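Local coordinates for protein NEQ263 (Nanoarchaeum equitans Kin4-M, PDB 5BN3) that forms, with its alpha-chain partner, the six-chain core complex of an archaeal ATP synthase and probably binds adenine nucleotides, at residues A41-D45 / S195-K199; A144-R149 / M171-F176; S247-Y251 / H289-L294; I318-K322 / L343-A348. All coordinates share one frame; numbering follows the deposited sequence.

Interaction 1 of 4, residues A41-D45 / S195-K199; sequences ALLFD and SPIEK
Ser195 meets Leu43 where the strand 38-43 of the N-terminal beta domain ends beside the start of the helix 196-215. Its hydroxyl lies opposite the backbone N (chi1 173°), a setting from which OG donates to Leu43 O at 2.8 Å; the C=O...donor angle of 176° puts the hydroxyl almost straight ahead of the carbonyl. The same OG occupies the N-cap and accepts a weak bond from Ile197 N at 3.5 Å, and CB of Ser195 rests 3.5 Å from Phe44 O. Pro196 opens the helix and packs on Arg351 of a neighbouring alpha chain. Ile197 is the apolar counterpart: its CB stands 4.2 Å from Leu42 CB, the two side chains passing at a slant, while its CG2 branch comes within 3.4 Å of Leu43 O. Leu42 is in turn covered by Ile238 and Leu241 of helix 228-241. Glu198, extended through chi1 and chi2, reaches a water with OE1 at 2.6 Å; this water also donates to Phe44 O and accepts from Ser195 N, while OE2 of Glu198 takes the backbone N of Gly76. At this point, then, the beta domain meets the nucleotide-binding domain through two successive carbonyls, that of the last strand residue, Leu43, held by a hydroxyl and that of Phe44 just after it held by a three-way water, beside one aliphatic pair.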
loop_
_atom_site.group_PDB
_atom_site.type_symbol
_atom_site.label_atom_id
_atom_site.label_comp_id
_atom_site.label_asym_id
_atom_site.label_seq_id
_atom_site.Cartn_x
_atom_site.Cartn_y
_atom_site.Cartn_z
ATOM N N ALA B 41 3.592 -33.779 4.742
ATOM C CA ALA B 41 4.352 -33.869 5.983
ATOM C C ALA B 41 5.596 -32.988 5.982
ATOM O O ALA B 41 6.188 -32.731 4.933
ATOM C CB ALA B 41 4.718 -35.312 6.284
ATOM N N LEU B 42 5.987 -32.533 7.170
ATOM C CA LEU B 42 7.183 -31.713 7.327
ATOM C C LEU B 42 8.290 -32.498 8.011
ATOM O O LEU B 42 8.117 -32.984 9.130
ATOM C CB LEU B 42 6.877 -30.455 8.142
ATOM C CG LEU B 42 6.148 -29.329 7.416
ATOM C CD1 LEU B 42 6.003 -28.119 8.311
ATOM C CD2 LEU B 42 6.905 -28.963 6.166
ATOM N N LEU B 43 9.430 -32.606 7.337
ATOM C CA LEU B 43 10.578 -33.330 7.871
ATOM C C LEU B 43 11.167 -32.625 9.091
ATOM O O LEU B 43 11.194 -31.395 9.158
ATOM C CB LEU B 43 11.645 -33.490 6.786
ATOM C CG LEU B 43 11.200 -34.263 5.543
ATOM C CD1 LEU B 43 12.228 -34.153 4.432
ATOM C CD2 LEU B 43 10.960 -35.715 5.896
ATOM N N PHE B 44 11.624 -33.417 10.056
ATOM C CA PHE B 44 12.287 -32.889 11.244
ATOM C C PHE B 44 13.609 -32.235 10.866
ATOM O O PHE B 44 13.982 -31.202 11.422
ATOM C CB PHE B 44 12.541 -34.010 12.256
ATOM C CG PHE B 44 11.373 -34.296 13.159
ATOM C CD1 PHE B 44 10.077 -34.296 12.667
ATOM C CD2 PHE B 44 11.577 -34.588 14.499
ATOM C CE1 PHE B 44 9.005 -34.567 13.497
ATOM C CE2 PHE B 44 10.508 -34.862 15.335
ATOM C CZ PHE B 44 9.222 -34.851 14.833
ATOM N N ASP B 45 14.314 -32.840 9.914
ATOM C CA ASP B 45 15.614 -32.331 9.489
ATOM C C ASP B 45 15.956 -32.724 8.057
ATOM O O ASP B 45 15.128 -33.295 7.346
ATOM C CB ASP B 45 16.711 -32.813 10.441
ATOM C CG ASP B 45 16.585 -34.284 10.780
ATOM O OD1 ASP B 45 15.962 -35.028 9.997
ATOM O OD2 ASP B 45 17.112 -34.698 11.834
ATOM N N SER B 195 14.522 -26.781 10.218
ATOM C CA SER B 195 13.186 -26.957 9.656
ATOM C C SER B 195 12.187 -26.091 10.416
ATOM O O SER B 195 12.316 -25.918 11.632
ATOM C CB SER B 195 12.771 -28.429 9.737
ATOM O OG SER B 195 11.424 -28.607 9.339
ATOM N N PRO B 196 11.194 -25.535 9.705
ATOM C CA PRO B 196 10.210 -24.678 10.373
ATOM C C PRO B 196 9.406 -25.425 11.434
ATOM O O PRO B 196 8.941 -24.790 12.379
ATOM C CB PRO B 196 9.297 -24.218 9.226
ATOM C CG PRO B 196 9.508 -25.213 8.136
ATOM C CD PRO B 196 10.940 -25.644 8.258
ATOM N N ILE B 197 9.245 -26.738 11.287
ATOM C CA ILE B 197 8.525 -27.524 12.287
ATOM C C ILE B 197 9.273 -27.564 13.629
ATOM O O ILE B 197 8.649 -27.573 14.689
ATOM C CB ILE B 197 8.200 -28.959 11.780
ATOM C CG1 ILE B 197 7.192 -29.652 12.697
ATOM C CG2 ILE B 197 9.458 -29.803 11.667
ATOM C CD1 ILE B 197 5.793 -29.109 12.577
ATOM N N GLU B 198 10.604 -27.565 13.589
ATOM C CA GLU B 198 11.382 -27.544 14.827
ATOM C C GLU B 198 11.265 -26.184 15.509
ATOM O O GLU B 198 11.229 -26.092 16.739
ATOM C CB GLU B 198 12.858 -27.876 14.572
ATOM C CG GLU B 198 13.686 -27.883 15.856
ATOM C CD GLU B 198 15.144 -28.245 15.649
ATOM O OE1 GLU B 198 15.514 -28.693 14.541
ATOM O OE2 GLU B 198 15.926 -28.082 16.610
ATOM N N LYS B 199 11.204 -25.131 14.703
ATOM C CA LYS B 199 11.103 -23.775 15.230
ATOM C C LYS B 199 9.793 -23.542 15.980
ATOM O O LYS B 199 9.792 -22.965 17.064
ATOM C CB LYS B 199 11.267 -22.742 14.109
ATOM C CG LYS B 199 12.691 -22.622 13.565
ATOM C CD LYS B 199 12.847 -21.368 12.705
ATOM C CE LYS B 199 14.248 -21.252 12.117
ATOM N NZ LYS B 199 14.441 -22.108 10.916
HETATM O O HOH W 1 15.451 -29.075 11.977
#

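Interaction 2 of 4, residues A144-R149 / M171-F176; sequences ALQIAR and MFIDEF
Leu145 projects from helix 144-149 as a knob into a hole formed by Met171, Phe172, Glu175 and Phe176 of helix 171-176. With CG set beside the backbone N (chi1 -74°), its two methyl branches divide the hole between them. CD2 enters between the aromatic rings, 3.5 Å from Phe172 CD2 and 3.8 Å from Phe176 CE1, and CD1 meets the aliphatic part of Glu175, 3.9 Å from its CB. The rings receive their neighbours differently: Leu145 CG lies over a face of Phe172, whereas Ala148 CB sits at the edge of Phe176, 4.5 Å from CE1. Phe172 also stacks with Phe159, and Ala148 packs on Leu222 and Leu224 of strand 220-226. Toward the C-terminal end, the Arg149 guanidinium presents an edge to the Glu175 carboxylate, the two planes 66° apart. NH2 of Arg149 stays 3.8 Å from OE2 of Glu175, a long salt bridge; Tyr388 is the stronger partner, taking NH2 with its carbonyl O and adding a cation-pi contact. This long charged pair lies beside the apolar contact made by Leu145. The short helical segments run in the same general sense, their axes 11.1 Å apart at closest and crossing at -29°. Such side-by-side helices, joined through the parallel strand 156-162 and packed against the central sheet, are characteristic of the alpha/beta P-loop NTPase fold of this nucleotide-binding domain.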
loop_
_atom_site.group_PDB
_atom_site.type_symbol
_atom_site.label_atom_id
_atom_site.label_comp_id
_atom_site.label_asym_id
_atom_site.label_seq_id
_atom_site.Cartn_x
_atom_site.Cartn_y
_atom_site.Cartn_z
ATOM N N ALA B 144 17.012 -8.891 29.219
ATOM C CA ALA B 144 16.364 -10.130 29.640
ATOM C C ALA B 144 17.211 -10.880 30.659
ATOM O O ALA B 144 16.688 -11.441 31.622
ATOM C CB ALA B 144 16.104 -11.010 28.445
ATOM N N LEU B 145 18.520 -10.901 30.424
ATOM C CA LEU B 145 19.459 -11.581 31.311
ATOM C C LEU B 145 19.564 -10.892 32.665
ATOM O O LEU B 145 19.658 -11.555 33.697
ATOM C CB LEU B 145 20.841 -11.670 30.657
ATOM C CG LEU B 145 20.968 -12.684 29.520
ATOM C CD1 LEU B 145 22.340 -12.616 28.871
ATOM C CD2 LEU B 145 20.711 -14.070 30.062
ATOM N N GLN B 146 19.551 -9.563 32.662
ATOM C CA GLN B 146 19.601 -8.806 33.910
ATOM C C GLN B 146 18.329 -9.033 34.728
ATOM O O GLN B 146 18.372 -9.094 35.957
ATOM C CB GLN B 146 19.819 -7.310 33.635
ATOM C CG GLN B 146 19.997 -6.478 34.902
ATOM C CD GLN B 146 20.415 -5.045 34.622
ATOM O OE1 GLN B 146 20.498 -4.624 33.469
ATOM N NE2 GLN B 146 20.683 -4.289 35.684
ATOM N N ILE B 147 17.199 -9.171 34.039
ATOM C CA ILE B 147 15.937 -9.485 34.700
ATOM C C ILE B 147 15.977 -10.898 35.280
ATOM O O ILE B 147 15.675 -11.100 36.456
ATOM C CB ILE B 147 14.745 -9.360 33.727
ATOM C CG1 ILE B 147 14.441 -7.887 33.440
ATOM C CG2 ILE B 147 13.513 -10.035 34.297
ATOM C CD1 ILE B 147 13.424 -7.682 32.329
ATOM N N ALA B 148 16.360 -11.867 34.452
ATOM C CA ALA B 148 16.434 -13.263 34.875
ATOM C C ALA B 148 17.366 -13.458 36.070
ATOM O O ALA B 148 17.091 -14.270 36.957
ATOM C CB ALA B 148 16.871 -14.138 33.716
ATOM N N ARG B 149 18.466 -12.711 36.086
ATOM C CA ARG B 149 19.450 -12.790 37.164
ATOM C C ARG B 149 18.842 -12.449 38.524
ATOM O O ARG B 149 19.247 -13.000 39.548
ATOM C CB ARG B 149 20.626 -11.847 36.871
ATOM C CG ARG B 149 21.822 -12.012 37.802
ATOM C CD ARG B 149 22.704 -10.772 37.800
ATOM N NE ARG B 149 23.018 -10.318 36.447
ATOM C CZ ARG B 149 23.185 -9.043 36.108
ATOM N NH1 ARG B 149 23.068 -8.091 37.023
ATOM N NH2 ARG B 149 23.463 -8.719 34.854
ATOM N N MET B 171 25.319 -16.414 24.173
ATOM C CA MET B 171 25.364 -15.298 25.117
ATOM C C MET B 171 24.540 -15.621 26.359
ATOM O O MET B 171 24.948 -15.322 27.482
ATOM C CB MET B 171 24.842 -14.017 24.459
ATOM C CG MET B 171 24.804 -12.813 25.384
ATOM S SD MET B 171 23.835 -11.439 24.730
ATOM C CE MET B 171 24.587 -11.224 23.118
ATOM N N PHE B 172 23.382 -16.239 26.149
ATOM C CA PHE B 172 22.520 -16.664 27.248
ATOM C C PHE B 172 23.162 -17.788 28.053
ATOM O O PHE B 172 23.273 -17.698 29.276
ATOM C CB PHE B 172 21.165 -17.132 26.711
ATOM C CG PHE B 172 20.210 -16.014 26.406
ATOM C CD1 PHE B 172 20.299 -15.310 25.215
ATOM C CD2 PHE B 172 19.214 -15.676 27.309
ATOM C CE1 PHE B 172 19.414 -14.283 24.934
ATOM C CE2 PHE B 172 18.327 -14.651 27.034
ATOM C CZ PHE B 172 18.427 -13.954 25.846
ATOM N N ILE B 173 23.563 -18.849 27.356
ATOM C CA ILE B 173 24.187 -20.015 27.982
ATOM C C ILE B 173 25.399 -19.632 28.832
ATOM O O ILE B 173 25.535 -20.080 29.973
ATOM C CB ILE B 173 24.608 -21.058 26.916
ATOM C CG1 ILE B 173 23.373 -21.686 26.263
ATOM C CG2 ILE B 173 25.477 -22.144 27.526
ATOM C CD1 ILE B 173 23.696 -22.655 25.138
ATOM N N ASP B 174 26.270 -18.796 28.275
ATOM C CA ASP B 174 27.479 -18.372 28.978
ATOM C C ASP B 174 27.188 -17.543 30.233
ATOM O O ASP B 174 27.882 -17.677 31.238
ATOM C CB ASP B 174 28.417 -17.614 28.030
ATOM C CG ASP B 174 29.023 -18.512 26.960
ATOM O OD1 ASP B 174 28.877 -19.750 27.058
ATOM O OD2 ASP B 174 29.658 -17.976 26.027
ATOM N N GLU B 175 26.167 -16.692 30.175
ATOM C CA GLU B 175 25.779 -15.886 31.335
ATOM C C GLU B 175 25.153 -16.754 32.423
ATOM O O GLU B 175 25.405 -16.552 33.612
ATOM C CB GLU B 175 24.815 -14.766 30.918
ATOM C CG GLU B 175 24.266 -13.921 32.067
ATOM C CD GLU B 175 25.221 -12.828 32.530
ATOM O OE1 GLU B 175 26.417 -12.880 32.177
ATOM O OE2 GLU B 175 24.769 -11.910 33.250
ATOM N N PHE B 176 24.345 -17.730 32.013
ATOM C CA PHE B 176 23.744 -18.670 32.958
ATOM C C PHE B 176 24.821 -19.502 33.650
ATOM O O PHE B 176 24.698 -19.839 34.827
ATOM C CB PHE B 176 22.737 -19.583 32.250
ATOM C CG PHE B 176 21.447 -18.898 31.887
ATOM C CD1 PHE B 176 21.045 -17.748 32.552
ATOM C CD2 PHE B 176 20.634 -19.407 30.884
ATOM C CE1 PHE B 176 19.857 -17.118 32.222
ATOM C CE2 PHE B 176 19.445 -18.780 30.549
ATOM C CZ PHE B 176 19.056 -17.634 31.220
#

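Interaction 3 of 4, residues S247-Y251 / H289-L294; sequences SRRGY and HVVPDL. With GOL (glycerol), chain S.
Tyr251 and Val290 make the tight part of a contact between the loop 247-251 and the N-terminal turn of helix 290-296, within the P-loop NTPase-type nucleotide-binding domain. Val290 CG1 lies 3.4 Å from Tyr251 CD2, approaching the ring obliquely, and the Tyr251 hydroxyl reaches the edge of the His289 ring, in its plane, 3.8 Å from CE1. The crossing of Tyr251 and His289 side chains is close to perpendicular. His289 is the N-cap: with CG opposite the backbone N (chi1 -177°), the ring swings back over the helix start, and ND1 accepts from Val291 N at 3.2 Å, the donor tilted 27° out of the ring plane. Helix 228-241 backs this part, Ala232 touching both Tyr251 and Val291.

The two arginines make the looser, more solvent-accessible side. Arg248, poorly ordered, lays one guanidinium face over Val290 CG2, with its NH2 3.8 Å from Leu294 CD2. Arg249 is exposed and extended; His289 CD2 sits over the centre of one face of its guanidinium, the planes 55° apart, while its NH1 makes a salt bridge to Glu342 of a neighbouring alpha chain. A glycerol, probably from the crystallisation liquor, is bound beside them: O2 accepts from Arg249 NE at 2.9 Å and, weakly, from Val290 N. On the ring's other nitrogen, a water links His289 NE2, at 3.2 Å, to Tyr251 OH, at 3.0 Å.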
loop_
_atom_site.group_PDB
_atom_site.type_symbol
_atom_site.label_atom_id
_atom_site.label_comp_id
_atom_site.label_asym_id
_atom_site.label_seq_id
_atom_site.Cartn_x
_atom_site.Cartn_y
_atom_site.Cartn_z
ATOM N N SER B 247 -2.586 -13.883 4.660
ATOM C CA SER B 247 -3.097 -12.600 5.124
ATOM C C SER B 247 -2.013 -11.539 4.976
ATOM O O SER B 247 -1.148 -11.648 4.109
ATOM C CB SER B 247 -3.556 -12.697 6.582
ATOM O OG SER B 247 -3.863 -11.418 7.108
ATOM N N ARG B 248 -2.071 -10.517 5.825
ATOM C CA ARG B 248 -1.103 -9.419 5.826
ATOM C C ARG B 248 0.358 -9.884 5.813
ATOM O O ARG B 248 0.795 -10.603 6.713
ATOM C CB ARG B 248 -1.354 -8.537 7.051
ATOM C CG ARG B 248 -1.696 -9.347 8.293
ATOM C CD ARG B 248 -2.400 -8.527 9.357
ATOM N NE ARG B 248 -3.149 -9.385 10.274
ATOM C CZ ARG B 248 -3.664 -8.985 11.433
ATOM N NH1 ARG B 248 -3.508 -7.732 11.837
ATOM N NH2 ARG B 248 -4.331 -9.844 12.193
ATOM N N ARG B 249 1.096 -9.466 4.783
ATOM C CA ARG B 249 2.518 -9.796 4.619
ATOM C C ARG B 249 2.804 -11.291 4.518
ATOM O O ARG B 249 3.901 -11.740 4.855
ATOM C CB ARG B 249 3.366 -9.190 5.746
ATOM C CG ARG B 249 3.572 -7.686 5.656
ATOM C CD ARG B 249 4.385 -7.178 6.839
ATOM N NE ARG B 249 4.398 -5.719 6.933
ATOM C CZ ARG B 249 5.452 -4.954 6.663
ATOM N NH1 ARG B 249 6.597 -5.505 6.284
ATOM N NH2 ARG B 249 5.362 -3.635 6.779
ATOM N N GLY B 250 1.825 -12.061 4.055
ATOM C CA GLY B 250 2.005 -13.494 3.917
ATOM C C GLY B 250 1.735 -14.286 5.184
ATOM O O GLY B 250 1.591 -15.510 5.130
ATOM N N TYR B 251 1.678 -13.601 6.325
ATOM C CA TYR B 251 1.409 -14.269 7.597
ATOM C C TYR B 251 0.014 -14.887 7.591
ATOM O O TYR B 251 -0.920 -14.307 7.032
ATOM C CB TYR B 251 1.552 -13.288 8.765
ATOM C CG TYR B 251 2.971 -12.815 9.006
ATOM C CD1 TYR B 251 3.919 -13.658 9.570
ATOM C CD2 TYR B 251 3.357 -11.523 8.683
ATOM C CE1 TYR B 251 5.214 -13.227 9.796
ATOM C CE2 TYR B 251 4.644 -11.083 8.909
ATOM C CZ TYR B 251 5.565 -11.938 9.463
ATOM O OH TYR B 251 6.847 -11.497 9.685
ATOM N N HIS B 289 3.907 -3.093 13.130
ATOM C CA HIS B 289 4.114 -4.305 12.346
ATOM C C HIS B 289 3.288 -5.421 12.977
ATOM O O HIS B 289 3.116 -5.452 14.193
ATOM C CB HIS B 289 5.593 -4.686 12.316
ATOM C CG HIS B 289 5.896 -5.878 11.462
ATOM N ND1 HIS B 289 5.771 -7.171 11.917
ATOM C CD2 HIS B 289 6.332 -5.969 10.181
ATOM C CE1 HIS B 289 6.111 -8.011 10.954
ATOM N NE2 HIS B 289 6.457 -7.305 9.892
ATOM N N VAL B 290 2.779 -6.331 12.152
ATOM C CA VAL B 290 1.832 -7.343 12.621
ATOM C C VAL B 290 2.313 -8.161 13.829
ATOM O O VAL B 290 1.518 -8.476 14.714
ATOM C CB VAL B 290 1.382 -8.273 11.468
ATOM C CG1 VAL B 290 2.568 -8.984 10.874
ATOM C CG2 VAL B 290 0.357 -9.280 11.954
ATOM N N VAL B 291 3.603 -8.488 13.888
ATOM C CA VAL B 291 4.103 -9.291 15.007
ATOM C C VAL B 291 4.091 -8.557 16.364
ATOM O O VAL B 291 3.508 -9.059 17.324
ATOM C CB VAL B 291 5.483 -9.928 14.713
ATOM C CG1 VAL B 291 6.000 -10.674 15.931
ATOM C CG2 VAL B 291 5.386 -10.865 13.521
ATOM N N PRO B 292 4.725 -7.371 16.454
ATOM C CA PRO B 292 4.590 -6.683 17.746
ATOM C C PRO B 292 3.165 -6.223 18.043
ATOM O O PRO B 292 2.788 -6.159 19.213
ATOM C CB PRO B 292 5.521 -5.469 17.607
ATOM C CG PRO B 292 5.690 -5.274 16.137
ATOM C CD PRO B 292 5.639 -6.654 15.545
ATOM N N ASP B 293 2.389 -5.897 17.011
ATOM C CA ASP B 293 1.020 -5.439 17.219
ATOM C C ASP B 293 0.129 -6.531 17.808
ATOM O O ASP B 293 -0.591 -6.293 18.781
ATOM C CB ASP B 293 0.415 -4.910 15.915
ATOM C CG ASP B 293 -0.991 -4.386 16.100
ATOM O OD1 ASP B 293 -1.158 -3.367 16.807
ATOM O OD2 ASP B 293 -1.938 -4.983 15.540
ATOM N N LEU B 294 0.177 -7.725 17.225
ATOM C CA LEU B 294 -0.606 -8.848 17.746
ATOM C C LEU B 294 -0.120 -9.263 19.132
ATOM O O LEU B 294 -0.924 -9.598 20.005
ATOM C CB LEU B 294 -0.568 -10.042 16.785
ATOM C CG LEU B 294 -1.268 -9.877 15.435
ATOM C CD1 LEU B 294 -1.306 -11.197 14.676
ATOM C CD2 LEU B 294 -2.672 -9.323 15.609
HETATM C C1 GOL S . 0.533 -3.828 8.779
HETATM O O1 GOL S . -0.172 -5.048 8.859
HETATM C C2 GOL S . 1.925 -3.996 9.380
HETATM O O2 GOL S . 2.454 -5.258 9.029
HETATM C C3 GOL S . 2.844 -2.895 8.864
HETATM O O3 GOL S . 2.598 -1.706 9.585
HETATM O O HOH W 2 7.762 -9.363 7.844
#

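Interaction 4 of 4, residues I318-K322 / L343-A348; sequences IDLLK and LIKSYA
Asp319 OD1 is gripped by two backbone N-H groups, Leu321 N and Lys322 N, each at 3.0 Å. The bond from Leu321 N, two residues on, makes an Asx turn and meets OD1 nearly along the C-O axis; the second comes from above the carboxylate, 63° out of its plane, with an N-H...O angle of 164°. This double hold probably helps to fix the bend from which Leu320 and Leu321 reach helix 334-356. The Leu320 and Tyr347 side chains cross at about a right angle: Leu320 CD1 lies over one face of the ring, displaced toward the rim, and its CB is 3.9 Å from CE2 of the tyrosine. Leu321 takes the edge instead, with CG 4.0 Å from Tyr347 CD2. Its branches then part, CD2 running alongside Ile344 to stop 3.7 Å from CG2, and CD1 reaching Ala348 CB at 3.7 Å. Tyr347 can lie across both leucines because CG is turned away from its backbone N (chi1 -175°); its hydroxyl is held by Glu380 and by a water that donates to Tyr347 OH at 2.8 Å and accepts from Leu320 N. Leu320 O, which Ile344 CD1 approaches, bonds to His122 NE2, and Leu321 O accepts from Arg412 of a neighbouring alpha chain. The contact thus joins the loop ahead of strand 324-325 to a long C-terminal-domain helix, the junction between nucleotide-binding and C-terminal domains that belongs to the ATPase alpha/beta chain architecture.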
loop_
_atom_site.group_PDB
_atom_site.type_symbol
_atom_site.label_atom_id
_atom_site.label_comp_id
_atom_site.label_asym_id
_atom_site.label_seq_id
_atom_site.Cartn_x
_atom_site.Cartn_y
_atom_site.Cartn_z
ATOM N N ILE B 318 14.946 1.951 27.872
ATOM C CA ILE B 318 13.508 1.730 27.996
ATOM C C ILE B 318 12.681 3.010 27.845
ATOM O O ILE B 318 12.878 3.983 28.579
ATOM C CB ILE B 318 13.170 1.062 29.348
ATOM C CG1 ILE B 318 13.731 -0.361 29.384
ATOM C CG2 ILE B 318 11.670 1.036 29.578
ATOM C CD1 ILE B 318 13.457 -1.099 30.680
ATOM N N ASP B 319 11.756 2.996 26.887
ATOM C CA ASP B 319 10.790 4.079 26.718
ATOM C C ASP B 319 9.754 3.982 27.834
ATOM O O ASP B 319 8.916 3.078 27.836
ATOM C CB ASP B 319 10.118 3.967 25.341
ATOM C CG ASP B 319 9.278 5.188 24.985
ATOM O OD1 ASP B 319 8.554 5.718 25.857
ATOM O OD2 ASP B 319 9.333 5.615 23.811
ATOM N N LEU B 320 9.815 4.914 28.783
ATOM C CA LEU B 320 8.953 4.877 29.966
ATOM C C LEU B 320 7.471 5.025 29.642
ATOM O O LEU B 320 6.617 4.571 30.404
ATOM C CB LEU B 320 9.363 5.968 30.963
ATOM C CG LEU B 320 10.580 5.706 31.848
ATOM C CD1 LEU B 320 10.838 6.888 32.769
ATOM C CD2 LEU B 320 10.371 4.448 32.662
ATOM N N LEU B 321 7.166 5.656 28.514
ATOM C CA LEU B 321 5.782 5.971 28.180
ATOM C C LEU B 321 5.147 4.968 27.216
ATOM O O LEU B 321 3.951 4.696 27.298
ATOM C CB LEU B 321 5.674 7.403 27.651
ATOM C CG LEU B 321 6.069 8.451 28.696
ATOM C CD1 LEU B 321 5.975 9.861 28.148
ATOM C CD2 LEU B 321 5.184 8.302 29.907
ATOM N N LYS B 322 5.949 4.410 26.315
ATOM C CA LYS B 322 5.454 3.370 25.416
ATOM C C LYS B 322 5.358 2.025 26.125
ATOM O O LYS B 322 4.600 1.148 25.714
ATOM C CB LYS B 322 6.347 3.247 24.178
ATOM C CG LYS B 322 6.210 4.397 23.195
ATOM C CD LYS B 322 7.060 4.151 21.955
ATOM C CE LYS B 322 6.972 5.309 20.971
ATOM N NZ LYS B 322 7.902 5.122 19.822
ATOM N N LEU B 343 6.092 9.982 38.422
ATOM C CA LEU B 343 7.172 9.776 37.466
ATOM C C LEU B 343 6.647 9.847 36.039
ATOM O O LEU B 343 7.188 10.572 35.205
ATOM C CB LEU B 343 7.852 8.426 37.708
ATOM C CG LEU B 343 8.795 7.938 36.606
ATOM C CD1 LEU B 343 10.045 8.801 36.539
ATOM C CD2 LEU B 343 9.158 6.474 36.807
ATOM N N ILE B 344 5.584 9.097 35.773
ATOM C CA ILE B 344 5.016 9.012 34.432
ATOM C C ILE B 344 4.466 10.354 33.950
ATOM O O ILE B 344 4.773 10.797 32.841
ATOM C CB ILE B 344 3.899 7.948 34.372
ATOM C CG1 ILE B 344 4.486 6.548 34.572
ATOM C CG2 ILE B 344 3.165 8.021 33.050
ATOM C CD1 ILE B 344 5.563 6.191 33.565
ATOM N N LYS B 345 3.665 11.003 34.788
ATOM C CA LYS B 345 3.022 12.261 34.409
ATOM C C LYS B 345 4.014 13.410 34.223
ATOM O O LYS B 345 3.871 14.212 33.302
ATOM C CB LYS B 345 1.941 12.640 35.429
ATOM C CG LYS B 345 0.802 11.625 35.547
ATOM C CD LYS B 345 -0.476 12.119 34.879
ATOM C CE LYS B 345 -1.533 11.019 34.800
ATOM N NZ LYS B 345 -1.948 10.501 36.133
ATOM N N SER B 346 5.016 13.488 35.093
ATOM C CA SER B 346 6.010 14.556 35.014
ATOM C C SER B 346 6.980 14.362 33.848
ATOM O O SER B 346 7.406 15.333 33.224
ATOM C CB SER B 346 6.786 14.675 36.327
ATOM O OG SER B 346 5.909 14.843 37.426
ATOM N N TYR B 347 7.332 13.110 33.566
ATOM C CA TYR B 347 8.208 12.792 32.440
ATOM C C TYR B 347 7.513 13.145 31.130
ATOM O O TYR B 347 8.122 13.725 30.232
ATOM C CB TYR B 347 8.595 11.307 32.464
ATOM C CG TYR B 347 9.596 10.902 31.404
ATOM C CD1 TYR B 347 10.847 11.498 31.340
ATOM C CD2 TYR B 347 9.299 9.909 30.482
ATOM C CE1 TYR B 347 11.767 11.130 30.379
ATOM C CE2 TYR B 347 10.216 9.532 29.515
ATOM C CZ TYR B 347 11.448 10.148 29.470
ATOM O OH TYR B 347 12.368 9.785 28.516
ATOM N N ALA B 348 6.233 12.799 31.034
ATOM C CA ALA B 348 5.440 13.106 29.847
ATOM C C ALA B 348 5.344 14.610 29.609
ATOM O O ALA B 348 5.515 15.082 28.484
ATOM C CB ALA B 348 4.055 12.503 29.973
HETATM O O HOH W 3 11.887 6.980 28.397
#

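Overall arrangement
The contacts follow the chain's three domains. Interaction 1 joins the N-terminal beta domain to the nucleotide-binding domain, interactions 2 and 3 lie within the latter on opposite sides of the chain's centre, and interaction 4 leads into the helical C-terminal domain. Interactions 1 and 4 are farthest apart, with centres 43 Å from each other, while 2 and 4 approach most closely, about 7 Å between nearest atoms; none touch. In sequence, interaction 2 is nested inside the loop closed by interaction 1. A bound ADP lies about 11 Å from the Ile344 side chain and about 12 Å from that of Leu294, near interactions 4 and 3 without touching them; Arg326, seen to bind ADP, is about 11 Å from the Leu294 side chain.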